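Local coordinates for melanin biosynthesis protein TyrA, putative (PDB 2IIZ) that binds heme b and probably acts as a peroxidase of the dye-decolorizing (DyP) type, at residues A16-A29 with Y101-L115. Numbering follows the deposited sequence.
With EDO (1,2-ethanediol), chain E; EDO (1,2-ethanediol), chain D.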
loop_
_atom_site.group_PDB
_atom_site.type_symbol
_atom_site.label_atom_id
_atom_site.label_comp_id
_atom_site.label_asym_id
_atom_site.label_seq_id
_atom_site.Cartn_x
_atom_site.Cartn_y
_atom_site.Cartn_z
ATOM N N ALA A 16 -14.616 13.774 -8.542
ATOM C CA ALA A 16 -14.630 12.475 -9.212
ATOM C C ALA A 16 -15.454 11.470 -8.436
ATOM O O ALA A 16 -15.506 11.515 -7.203
ATOM C CB ALA A 16 -13.211 11.949 -9.398
ATOM N N GLU A 17 -16.097 10.566 -9.164
ATOM C CA GLU A 17 -16.718 9.393 -8.552
ATOM C C GLU A 17 -15.632 8.522 -7.911
ATOM O O GLU A 17 -14.431 8.684 -8.182
ATOM C CB GLU A 17 -17.500 8.578 -9.590
ATOM C CG GLU A 17 -18.725 9.277 -10.180
ATOM C CD GLU A 17 -19.791 9.600 -9.136
ATOM O OE1 GLU A 17 -19.839 8.886 -8.104
ATOM O OE2 GLU A 17 -20.578 10.567 -9.348
ATOM N N GLY A 18 -16.056 7.604 -7.054
ATOM C CA GLY A 18 -15.116 6.758 -6.270
ATOM C C GLY A 18 -14.193 5.900 -7.110
ATOM O O GLY A 18 -14.491 5.666 -8.284
ATOM N N ASN A 19 -13.088 5.435 -6.498
ATOM C CA ASN A 19 -12.077 4.571 -7.146
ATOM C C ASN A 19 -11.565 3.504 -6.220
ATOM O O ASN A 19 -11.656 3.636 -5.001
ATOM C CB ASN A 19 -10.838 5.368 -7.592
ATOM C CG ASN A 19 -11.142 6.358 -8.708
ATOM O OD1 ASN A 19 -11.684 7.428 -8.463
ATOM N ND2 ASN A 19 -10.800 6.001 -9.919
ATOM N N LEU A 20 -11.006 2.445 -6.798
ATOM C CA LEU A 20 -10.457 1.367 -5.986
ATOM C C LEU A 20 -9.199 1.744 -5.185
ATOM O O LEU A 20 -8.912 1.111 -4.170
ATOM C CB LEU A 20 -10.140 0.145 -6.850
ATOM C CG LEU A 20 -11.332 -0.462 -7.601
ATOM C CD1 LEU A 20 -10.914 -1.628 -8.535
ATOM C CD2 LEU A 20 -12.381 -0.931 -6.632
ATOM N N HIS A 21 -8.447 2.755 -5.629
ATOM C CA HIS A 21 -7.165 3.090 -4.992
ATOM C C HIS A 21 -6.856 4.580 -5.071
ATOM O O HIS A 21 -7.410 5.301 -5.885
ATOM C CB HIS A 21 -6.010 2.377 -5.663
ATOM C CG HIS A 21 -6.088 0.875 -5.676
ATOM N ND1 HIS A 21 -5.924 0.108 -4.544
ATOM C CD2 HIS A 21 -6.272 -0.000 -6.697
ATOM C CE1 HIS A 21 -6.018 -1.175 -4.863
ATOM N NE2 HIS A 21 -6.230 -1.271 -6.165
ATOM N N SER A 22 -5.950 5.021 -4.207
ATOM C CA SER A 22 -5.557 6.420 -4.141
ATOM C C SER A 22 -4.205 6.598 -3.453
ATOM O O SER A 22 -3.770 5.744 -2.671
ATOM C CB SER A 22 -6.592 7.190 -3.322
ATOM O OG SER A 22 -6.550 6.723 -1.994
ATOM N N VAL A 23 -3.561 7.732 -3.745
ATOM C CA VAL A 23 -2.305 8.139 -3.088
ATOM C C VAL A 23 -2.438 9.584 -2.596
ATOM O O VAL A 23 -3.006 10.463 -3.285
ATOM C CB VAL A 23 -1.137 8.042 -4.035
ATOM C CG1 VAL A 23 0.176 8.405 -3.350
ATOM C CG2 VAL A 23 -1.049 6.619 -4.600
ATOM N N TYR A 24 -1.912 9.806 -1.401
ATOM C CA TYR A 24 -2.015 11.087 -0.729
ATOM C C TYR A 24 -0.600 11.558 -0.342
ATOM O O TYR A 24 0.111 10.911 0.449
ATOM C CB TYR A 24 -2.906 10.969 0.513
ATOM C CG TYR A 24 -4.252 10.298 0.301
ATOM C CD1 TYR A 24 -5.251 10.901 -0.458
ATOM C CD2 TYR A 24 -4.528 9.062 0.868
ATOM C CE1 TYR A 24 -6.496 10.273 -0.646
ATOM C CE2 TYR A 24 -5.762 8.434 0.686
ATOM C CZ TYR A 24 -6.729 9.039 -0.062
ATOM O OH TYR A 24 -7.929 8.399 -0.228
ATOM N N LEU A 25 -0.197 12.689 -0.908
ATOM C CA LEU A 25 1.164 13.175 -0.776
ATOM C C LEU A 25 1.144 14.587 -0.280
ATOM O O LEU A 25 0.525 15.473 -0.881
ATOM C CB LEU A 25 1.896 13.142 -2.104
ATOM C CG LEU A 25 1.913 11.813 -2.838
ATOM C CD1 LEU A 25 2.616 11.974 -4.193
ATOM C CD2 LEU A 25 2.591 10.755 -1.992
HETATM N N MSE A 26 1.847 14.762 0.832
HETATM C CA MSE A 26 1.978 16.015 1.537
HETATM C C MSE A 26 3.408 16.470 1.407
HETATM O O MSE A 26 4.323 15.720 1.771
HETATM C CB MSE A 26 1.645 15.765 2.982
HETATM C CG MSE A 26 0.217 15.337 3.136
HETATM SE SE MSE A 26 -0.885 16.853 2.648
HETATM C CE MSE A 26 -2.575 15.981 3.072
ATOM N N PHE A 27 3.586 17.683 0.876
ATOM C CA PHE A 27 4.909 18.275 0.642
ATOM C C PHE A 27 5.014 19.602 1.357
ATOM O O PHE A 27 4.042 20.358 1.447
ATOM C CB PHE A 27 5.163 18.581 -0.844
ATOM C CG PHE A 27 5.146 17.382 -1.734
ATOM C CD1 PHE A 27 6.304 16.650 -1.953
ATOM C CD2 PHE A 27 3.969 16.987 -2.359
ATOM C CE1 PHE A 27 6.297 15.536 -2.777
ATOM C CE2 PHE A 27 3.951 15.888 -3.178
ATOM C CZ PHE A 27 5.129 15.149 -3.392
ATOM N N ASN A 28 6.211 19.872 1.853
ATOM C CA ASN A 28 6.552 21.160 2.406
ATOM C C ASN A 28 7.697 21.725 1.581
ATOM O O ASN A 28 8.631 21.008 1.192
ATOM C CB ASN A 28 6.912 21.050 3.894
ATOM C CG ASN A 28 5.684 21.020 4.795
ATOM O OD1 ASN A 28 4.569 21.343 4.374
ATOM N ND2 ASN A 28 5.886 20.631 6.046
ATOM N N ALA A 29 7.598 23.022 1.316
ATOM C CA ALA A 29 8.495 23.689 0.402
ATOM C C ALA A 29 9.750 24.150 1.125
ATOM O O ALA A 29 9.708 24.493 2.302
ATOM C CB ALA A 29 7.787 24.866 -0.243
ATOM N N TYR A 101 0.200 21.399 5.904
ATOM C CA TYR A 101 1.234 21.084 4.906
ATOM C C TYR A 101 1.113 22.083 3.757
ATOM O O TYR A 101 0.003 22.513 3.440
ATOM C CB TYR A 101 1.072 19.657 4.361
ATOM C CG TYR A 101 1.045 18.603 5.444
ATOM C CD1 TYR A 101 2.228 18.119 6.000
ATOM C CD2 TYR A 101 -0.170 18.090 5.918
ATOM C CE1 TYR A 101 2.209 17.153 7.000
ATOM C CE2 TYR A 101 -0.205 17.123 6.914
ATOM C CZ TYR A 101 0.990 16.659 7.453
ATOM O OH TYR A 101 0.972 15.703 8.441
ATOM N N ASP A 102 2.249 22.436 3.144
ATOM C CA ASP A 102 2.289 23.431 2.061
ATOM C C ASP A 102 1.535 22.993 0.801
ATOM O O ASP A 102 0.821 23.790 0.181
ATOM C CB ASP A 102 3.741 23.763 1.680
ATOM C CG ASP A 102 4.480 24.530 2.764
ATOM O OD1 ASP A 102 3.860 24.922 3.777
ATOM O OD2 ASP A 102 5.692 24.738 2.601
ATOM N N LEU A 103 1.707 21.732 0.429
ATOM C CA LEU A 103 1.078 21.191 -0.767
ATOM C C LEU A 103 0.560 19.782 -0.552
ATOM O O LEU A 103 1.181 18.968 0.146
ATOM C CB LEU A 103 2.068 21.156 -1.922
ATOM C CG LEU A 103 2.616 22.480 -2.431
ATOM C CD1 LEU A 103 3.714 22.172 -3.432
ATOM C CD2 LEU A 103 1.526 23.327 -3.079
ATOM N N PHE A 104 -0.583 19.522 -1.179
ATOM C CA PHE A 104 -1.243 18.233 -1.147
ATOM C C PHE A 104 -1.502 17.812 -2.593
ATOM O O PHE A 104 -2.071 18.578 -3.392
ATOM C CB PHE A 104 -2.542 18.357 -0.352
ATOM C CG PHE A 104 -3.387 17.098 -0.308
ATOM C CD1 PHE A 104 -2.815 15.835 -0.232
ATOM C CD2 PHE A 104 -4.769 17.193 -0.327
ATOM C CE1 PHE A 104 -3.604 14.700 -0.187
ATOM C CE2 PHE A 104 -5.554 16.068 -0.283
ATOM C CZ PHE A 104 -4.966 14.812 -0.211
ATOM N N VAL A 105 -1.068 16.591 -2.911
ATOM C CA VAL A 105 -1.332 15.971 -4.187
ATOM C C VAL A 105 -2.190 14.740 -3.928
ATOM O O VAL A 105 -1.755 13.760 -3.282
ATOM C CB VAL A 105 -0.026 15.564 -4.915
ATOM C CG1 VAL A 105 -0.329 14.827 -6.193
ATOM C CG2 VAL A 105 0.817 16.781 -5.228
ATOM N N HIS A 106 -3.409 14.808 -4.449
ATOM C CA HIS A 106 -4.421 13.785 -4.276
ATOM C C HIS A 106 -4.584 13.040 -5.571
ATOM O O HIS A 106 -5.030 13.624 -6.564
ATOM C CB HIS A 106 -5.719 14.479 -3.950
ATOM C CG HIS A 106 -6.882 13.565 -3.788
ATOM N ND1 HIS A 106 -7.318 13.132 -2.554
ATOM C CD2 HIS A 106 -7.713 13.016 -4.696
ATOM C CE1 HIS A 106 -8.367 12.350 -2.709
ATOM N NE2 HIS A 106 -8.628 12.260 -3.999
ATOM N N LEU A 107 -4.228 11.756 -5.561
ATOM C CA LEU A 107 -4.235 10.949 -6.784
ATOM C C LEU A 107 -5.123 9.731 -6.666
ATOM O O LEU A 107 -5.129 9.052 -5.632
ATOM C CB LEU A 107 -2.819 10.492 -7.150
ATOM C CG LEU A 107 -1.755 11.581 -7.195
ATOM C CD1 LEU A 107 -0.381 10.979 -7.497
ATOM C CD2 LEU A 107 -2.104 12.662 -8.207
ATOM N N ARG A 108 -5.862 9.443 -7.736
ATOM C CA ARG A 108 -6.816 8.322 -7.709
ATOM C C ARG A 108 -6.895 7.508 -8.987
ATOM O O ARG A 108 -6.666 8.031 -10.073
ATOM C CB ARG A 108 -8.196 8.834 -7.300
ATOM C CG ARG A 108 -8.456 8.521 -5.855
ATOM C CD ARG A 108 -9.468 9.372 -5.246
ATOM N NE ARG A 108 -10.786 9.145 -5.797
ATOM C CZ ARG A 108 -11.918 9.522 -5.212
ATOM N NH1 ARG A 108 -11.916 10.135 -4.034
ATOM N NH2 ARG A 108 -13.061 9.275 -5.815
ATOM N N CYS A 109 -7.217 6.217 -8.837
ATOM C CA CYS A 109 -7.285 5.291 -9.970
ATOM C C CYS A 109 -7.797 3.925 -9.515
ATOM O O CYS A 109 -7.651 3.547 -8.339
ATOM C CB CYS A 109 -5.883 5.110 -10.576
ATOM S SG CYS A 109 -5.817 4.324 -12.201
ATOM N N ASP A 110 -8.388 3.187 -10.448
ATOM C CA ASP A 110 -8.763 1.786 -10.231
ATOM C C ASP A 110 -7.575 0.814 -10.403
ATOM O O ASP A 110 -7.717 -0.400 -10.221
ATOM C CB ASP A 110 -9.915 1.430 -11.167
ATOM C CG ASP A 110 -11.155 2.264 -10.875
ATOM O OD1 ASP A 110 -11.245 2.833 -9.762
ATOM O OD2 ASP A 110 -12.039 2.364 -11.741
ATOM N N ARG A 111 -6.412 1.362 -10.747
ATOM C CA ARG A 111 -5.180 0.591 -10.870
ATOM C C ARG A 111 -4.154 1.245 -9.980
ATOM O O ARG A 111 -3.972 2.464 -10.002
ATOM C CB ARG A 111 -4.663 0.581 -12.311
ATOM C CG ARG A 111 -5.489 -0.266 -13.247
ATOM C CD ARG A 111 -4.906 -0.366 -14.633
ATOM N NE ARG A 111 -3.541 -0.904 -14.629
ATOM C CZ ARG A 111 -2.900 -1.305 -15.729
ATOM N NH1 ARG A 111 -3.489 -1.239 -16.916
ATOM N NH2 ARG A 111 -1.664 -1.784 -15.651
ATOM N N TYR A 112 -3.481 0.415 -9.205
ATOM C CA TYR A 112 -2.506 0.850 -8.209
ATOM C C TYR A 112 -1.163 1.041 -8.845
ATOM O O TYR A 112 -0.406 1.891 -8.432
ATOM C CB TYR A 112 -2.422 -0.246 -7.162
ATOM C CG TYR A 112 -1.490 -0.094 -5.982
ATOM C CD1 TYR A 112 -0.124 -0.369 -6.104
ATOM C CD2 TYR A 112 -1.980 0.284 -4.726
ATOM C CE1 TYR A 112 0.732 -0.252 -5.008
ATOM C CE2 TYR A 112 -1.130 0.406 -3.609
ATOM C CZ TYR A 112 0.228 0.135 -3.754
ATOM O OH TYR A 112 1.101 0.247 -2.670
ATOM N N ASP A 113 -0.869 0.237 -9.857
ATOM C CA ASP A 113 0.425 0.317 -10.496
ATOM C C ASP A 113 0.582 1.672 -11.188
ATOM O O ASP A 113 1.661 2.271 -11.192
ATOM C CB ASP A 113 0.703 -0.904 -11.418
ATOM C CG ASP A 113 -0.371 -1.155 -12.511
ATOM O OD1 ASP A 113 -1.397 -0.423 -12.629
ATOM O OD2 ASP A 113 -0.152 -2.142 -13.284
ATOM N N ILE A 114 -0.510 2.158 -11.759
ATOM C CA ILE A 114 -0.494 3.422 -12.448
ATOM C C ILE A 114 -0.307 4.591 -11.494
ATOM O O ILE A 114 0.326 5.573 -11.846
ATOM C CB ILE A 114 -1.781 3.585 -13.265
ATOM C CG1 ILE A 114 -1.680 2.713 -14.512
ATOM C CG2 ILE A 114 -2.020 5.027 -13.634
ATOM C CD1 ILE A 114 -2.976 2.603 -15.254
ATOM N N LEU A 115 -0.857 4.491 -10.289
ATOM C CA LEU A 115 -0.647 5.539 -9.264
ATOM C C LEU A 115 0.799 5.545 -8.749
ATOM O O LEU A 115 1.379 6.598 -8.469
ATOM C CB LEU A 115 -1.588 5.325 -8.092
ATOM C CG LEU A 115 -3.080 5.495 -8.356
ATOM C CD1 LEU A 115 -3.900 4.966 -7.174
ATOM C CD2 LEU A 115 -3.433 6.946 -8.609
HETATM C C1 EDO E . -3.134 -2.968 -10.510
HETATM O O1 EDO E . -1.836 -2.733 -9.933
HETATM C C2 EDO E . -4.173 -3.003 -9.382
HETATM O O2 EDO E . -5.527 -2.834 -9.846
HETATM C C1 EDO D . -14.609 1.000 -9.707
HETATM O O1 EDO D . -15.820 1.715 -9.488
HETATM C C2 EDO D . -14.871 -0.164 -10.656
HETATM O O2 EDO D . -13.634 -0.637 -11.207
#
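Arg-108 rests its CG on Ser-22 CB across two antiparallel strands, and the two faces of the pair then do quite different work. Strands 21-29 and 103-109 run at 169° to each other, their backbones laced from His-21 with Cys-109 to Phe-27 with Leu-103 by paired N-H···O bonds, that from His-21 N being weak. A bend at chi3 (67°) carries the guanidinium of Arg-108 to the loop before strand 21-29. Two acceptors lie near the guanidinium plane: NH2 reaches Glu-17 O at 2.8 Å, standing above that carbonyl's plane, and NE meets Asn-19 OD1 at 3.3 Å, while NH1 is bound by Gln-244. With an alanine in place of Arg-108, Glu-17 O and Asn-19 OD1 would each lose a donor and Gln-244 its guanidinium partner, which is likely to let the loop shift. Asn-19 is also held by Ala-59 and Asn-61, and Asp-110 OD1 accepts the backbone N of Leu-20 at 3.0 Å.

On the same face, selenomethionine Met-26 bends at chi2 between two rings. Its CB sits over the Tyr-101 face, 4.0 Å from the centroid, whereas CE lies over Phe-104, 3.7 Å from that centroid; SE makes oblique Met-aromatic contacts with both rings.

His-21 occupies the other face. Tyr-112 lays its CB over the imidazole and turns its ring edge toward that face, the planes 80° apart; the His-21 ring also meets His-21 of the second subunit. Opposite Phe-27, Asp-102 and Leu-103 form a classic beta bulge; Asp-102 OD2 accepts Ala-29 N at 2.9 Å.

In the sheet, strand 21-29 lies between 103-109 and 130-139; on the His-21 face Leu-103 and Leu-107 pack on helix 34-54, as in the ferredoxin-like alpha-beta fold of the dimeric alpha-beta barrel clan to which DyP-type peroxidases belong.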